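Local coordinates for protein CurF (Lyngbya majuscula, PDB 2Q35) that acts as the ECH2 decarboxylase domain of a crotonase-fold polyketide enzyme, and probably decarboxylates a carrier-bound intermediate during chain beta-branching, at residues I91-A96 with L110-V115. The protein carries 1 engineered substitution. Numbering follows the deposited sequence.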
ATOM      1  N   ILE A  91       1.304 -24.884  -2.008  1.00 11.28           N
ATOM      2  CA  ILE A  91       0.717 -24.645  -0.679  1.00 10.28           C
ATOM      3  C   ILE A  91       1.348 -23.429  -0.014  1.00 11.36           C
ATOM      4  O   ILE A  91       2.464 -23.046  -0.338  1.00 11.70           O
ATOM      5  CB  ILE A  91       0.785 -25.900   0.238  1.00 10.05           C
ATOM      6  CG1 ILE A  91       2.224 -26.420   0.364  1.00 10.55           C
ATOM      7  CG2 ILE A  91      -0.182 -26.996  -0.292  1.00 11.13           C
ATOM      8  CD1 ILE A  91       2.406 -27.412   1.516  1.00 11.34           C
ATOM      9  N   PRO A  92       0.610 -22.785   0.912  1.00 11.28           N
ATOM     10  CA  PRO A  92       1.166 -21.578   1.553  1.00 12.72           C
ATOM     11  C   PRO A  92       2.486 -21.817   2.293  1.00 12.15           C
ATOM     12  O   PRO A  92       2.690 -22.878   2.917  1.00 12.94           O
ATOM     13  CB  PRO A  92       0.098 -21.183   2.589  1.00 13.67           C
ATOM     14  CG  PRO A  92      -1.051 -22.058   2.391  1.00 14.57           C
ATOM     15  CD  PRO A  92      -0.765 -23.095   1.339  1.00 10.28           C
ATOM     16  N   ILE A  93       3.361 -20.825   2.191  1.00 11.09           N
ATOM     17  CA  ILE A  93       4.664 -20.841   2.849  1.00 11.71           C
ATOM     18  C   ILE A  93       4.758 -19.657   3.813  1.00 11.79           C
ATOM     19  O   ILE A  93       4.419 -18.521   3.443  1.00 11.71           O
ATOM     20  CB  ILE A  93       5.818 -20.747   1.811  1.00 12.70           C
ATOM     21  CG1 ILE A  93       5.767 -21.888   0.804  1.00 13.46           C
ATOM     22  CG2 ILE A  93       7.224 -20.701   2.499  1.00 12.19           C
ATOM     23  CD1 ILE A  93       6.755 -21.635  -0.372  1.00 14.18           C
ATOM     24  N   ILE A  94       5.212 -19.924   5.044  1.00 11.72           N
ATOM     25  CA  ILE A  94       5.541 -18.874   6.020  1.00 12.83           C
ATOM     26  C   ILE A  94       7.059 -18.841   6.206  1.00 10.97           C
ATOM     27  O   ILE A  94       7.660 -19.851   6.561  1.00 12.70           O
ATOM     28  CB  ILE A  94       4.898 -19.178   7.385  1.00 11.24           C
ATOM     29  CG1 ILE A  94       3.372 -19.353   7.247  1.00 11.38           C
ATOM     30  CG2 ILE A  94       5.252 -18.097   8.437  1.00 13.06           C
ATOM     31  CD1 ILE A  94       2.648 -19.905   8.487  1.00 15.15           C
ATOM     32  N   ALA A  95       7.686 -17.692   5.955  1.00 10.56           N
ATOM     33  CA  ALA A  95       9.140 -17.583   6.098  1.00 10.03           C
ATOM     34  C   ALA A  95       9.379 -17.090   7.512  1.00 11.04           C
ATOM     35  O   ALA A  95       9.081 -15.934   7.812  1.00 13.61           O
ATOM     36  CB  ALA A  95       9.707 -16.589   5.132  1.00 12.57           C
ATOM     37  N   ALA A  96       9.922 -17.963   8.329  1.00 11.57           N
ATOM     38  CA  ALA A  96      10.226 -17.602   9.735  1.00 11.12           C
ATOM     39  C   ALA A  96      11.680 -17.149   9.777  1.00 11.30           C
ATOM     40  O   ALA A  96      12.609 -17.954   9.909  1.00 12.40           O
ATOM     41  CB  ALA A  96       9.982 -18.797  10.675  1.00 14.03           C
ATOM     42  N   LEU A 110      10.908 -13.129   1.294  1.00 14.51           N
ATOM     43  CA  LEU A 110       9.809 -12.282   0.850  1.00 13.22           C
ATOM     44  C   LEU A 110       9.000 -12.897  -0.301  1.00 13.42           C
ATOM     45  O   LEU A 110       7.904 -12.401  -0.604  1.00 15.68           O
ATOM     46  CB  LEU A 110      10.301 -10.872   0.468  1.00 13.98           C
ATOM     47  CG  LEU A 110      10.797 -10.013   1.628  1.00 15.77           C
ATOM     48  CD1 LEU A 110      11.351  -8.703   1.067  1.00 17.22           C
ATOM     49  CD2 LEU A 110       9.674  -9.720   2.591  1.00 20.64           C
ATOM     50  N   TYR A 111       9.528 -13.971  -0.888  1.00 13.58           N
ATOM     51  CA  TYR A 111       8.795 -14.701  -1.961  1.00 12.47           C
ATOM     52  C   TYR A 111       7.675 -15.504  -1.289  1.00 13.63           C
ATOM     53  O   TYR A 111       6.711 -15.909  -1.944  1.00 14.70           O
ATOM     54  CB  TYR A 111       9.689 -15.673  -2.741  1.00 14.31           C
ATOM     55  CG  TYR A 111      10.741 -15.045  -3.641  1.00 12.75           C
ATOM     56  CD1 TYR A 111      10.495 -13.861  -4.346  1.00 16.04           C
ATOM     57  CD2 TYR A 111      11.986 -15.670  -3.795  1.00 15.66           C
ATOM     58  CE1 TYR A 111      11.506 -13.293  -5.186  1.00 16.96           C
ATOM     59  CE2 TYR A 111      12.974 -15.136  -4.617  1.00 14.77           C
ATOM     60  CZ  TYR A 111      12.730 -13.954  -5.310  1.00 17.64           C
ATOM     61  OH  TYR A 111      13.732 -13.427  -6.109  1.00 19.74           O
ATOM     62  N   ALA A 112       7.788 -15.713   0.037  1.00 13.16           N
ATOM     63  CA  ALA A 112       6.791 -16.523   0.755  1.00 12.63           C
ATOM     64  C   ALA A 112       5.462 -15.778   0.912  1.00 12.81           C
ATOM     65  O   ALA A 112       5.348 -14.574   0.674  1.00 14.76           O
ATOM     66  CB  ALA A 112       7.324 -16.958   2.147  1.00 14.06           C
ATOM     67  N   ASP A 113       4.435 -16.512   1.313  1.00 12.39           N
ATOM     68  CA  ASP A 113       3.118 -15.915   1.433  1.00 11.88           C
ATOM     69  C   ASP A 113       2.962 -15.097   2.698  1.00 13.04           C
ATOM     70  O   ASP A 113       2.241 -14.089   2.717  1.00 13.73           O
ATOM     71  CB  ASP A 113       2.064 -17.003   1.354  1.00 11.88           C
ATOM     72  CG  ASP A 113       2.219 -17.826   0.092  1.00 12.00           C
ATOM     73  OD1 ASP A 113       1.901 -17.318  -1.019  1.00 16.90           O
ATOM     74  OD2 ASP A 113       2.743 -18.947   0.188  1.00 13.62           O
ATOM     75  N   PHE A 114       3.656 -15.532   3.741  1.00 12.36           N
ATOM     76  CA  PHE A 114       3.698 -14.827   5.028  1.00 12.69           C
ATOM     77  C   PHE A 114       5.148 -14.743   5.477  1.00 12.28           C
ATOM     78  O   PHE A 114       5.960 -15.603   5.121  1.00 13.28           O
ATOM     79  CB  PHE A 114       2.925 -15.633   6.054  1.00 13.07           C
ATOM     80  CG  PHE A 114       1.456 -15.738   5.744  1.00 11.62           C
ATOM     81  CD1 PHE A 114       0.971 -16.814   5.000  1.00 14.91           C
ATOM     82  CD2 PHE A 114       0.570 -14.765   6.181  1.00 17.30           C
ATOM     83  CE1 PHE A 114      -0.384 -16.903   4.701  1.00 17.02           C
ATOM     84  CE2 PHE A 114      -0.785 -14.862   5.911  1.00 19.26           C
ATOM     85  CZ  PHE A 114      -1.251 -15.913   5.147  1.00 17.60           C
ATOM     86  N   VAL A 115       5.486 -13.706   6.256  1.00 11.94           N
ATOM     87  CA  VAL A 115       6.884 -13.487   6.627  1.00 11.95           C
ATOM     88  C   VAL A 115       6.876 -13.024   8.083  1.00 12.92           C
ATOM     89  O   VAL A 115       6.018 -12.224   8.482  1.00 15.03           O
ATOM     90  CB  VAL A 115       7.556 -12.416   5.751  1.00 12.29           C
ATOM     91  CG1 VAL A 115       9.033 -12.282   6.069  1.00 14.82           C
ATOM     92  CG2 VAL A 115       7.370 -12.759   4.236  1.00 14.95           C
TER
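Asp113 grips the backbone of Ile93 at both ends: OD2 accepts the Ile93 N-H at 2.8 Å through its anti lone pair, while Asp113 N donates to Ile93 O. CG lies anti to the carbonyl carbon of Asp113 and beside its backbone N (chi1 -55°), which turns the carboxylate toward Ile93 N. Ile93 O accepts a second hydrogen bond, from Phe114 N, 3.1 Å away and in the carbonyl plane, whereas Asp113 N comes in tilted and makes the more bent bond. The bond from Phe114 N and the nearly straight one from Ala95 N to Phe114 O (2.8 Å, 171°) bracket Ile94 and make its parallel pairing with Phe114. On one face of the sheet Ile94 CG1 meets Phe114 CB at 3.9 Å, the two side chains crossing at a slant; on the other, Ala95 CB touches Ala112 CB (3.8 Å), which also rests against Ile93 CG2.

Farther out, Lys204 forms a salt bridge with Asp113 OD2 and a hydrogen bond with Ile91 O. Helix 178-192 covers the Ile94 and Phe114 face, and the Phe114 ring stacks edge-to-face with Tyr156 of a second subunit. An alanine in place of Asp113 would probably leave the Ile93 N-H without its acceptor and the Lys204 ammonium without its carboxylate. The contact joins adjacent parallel strands 93-97 and 114-118 of the crotonase core, the connection between them running through strand 100-102 and helix 104-110. Its buried carboxylate, held by an amide and an ammonium group, is likely to stay ionised, its charge balanced by Lys204 just before strand 114-118 begins.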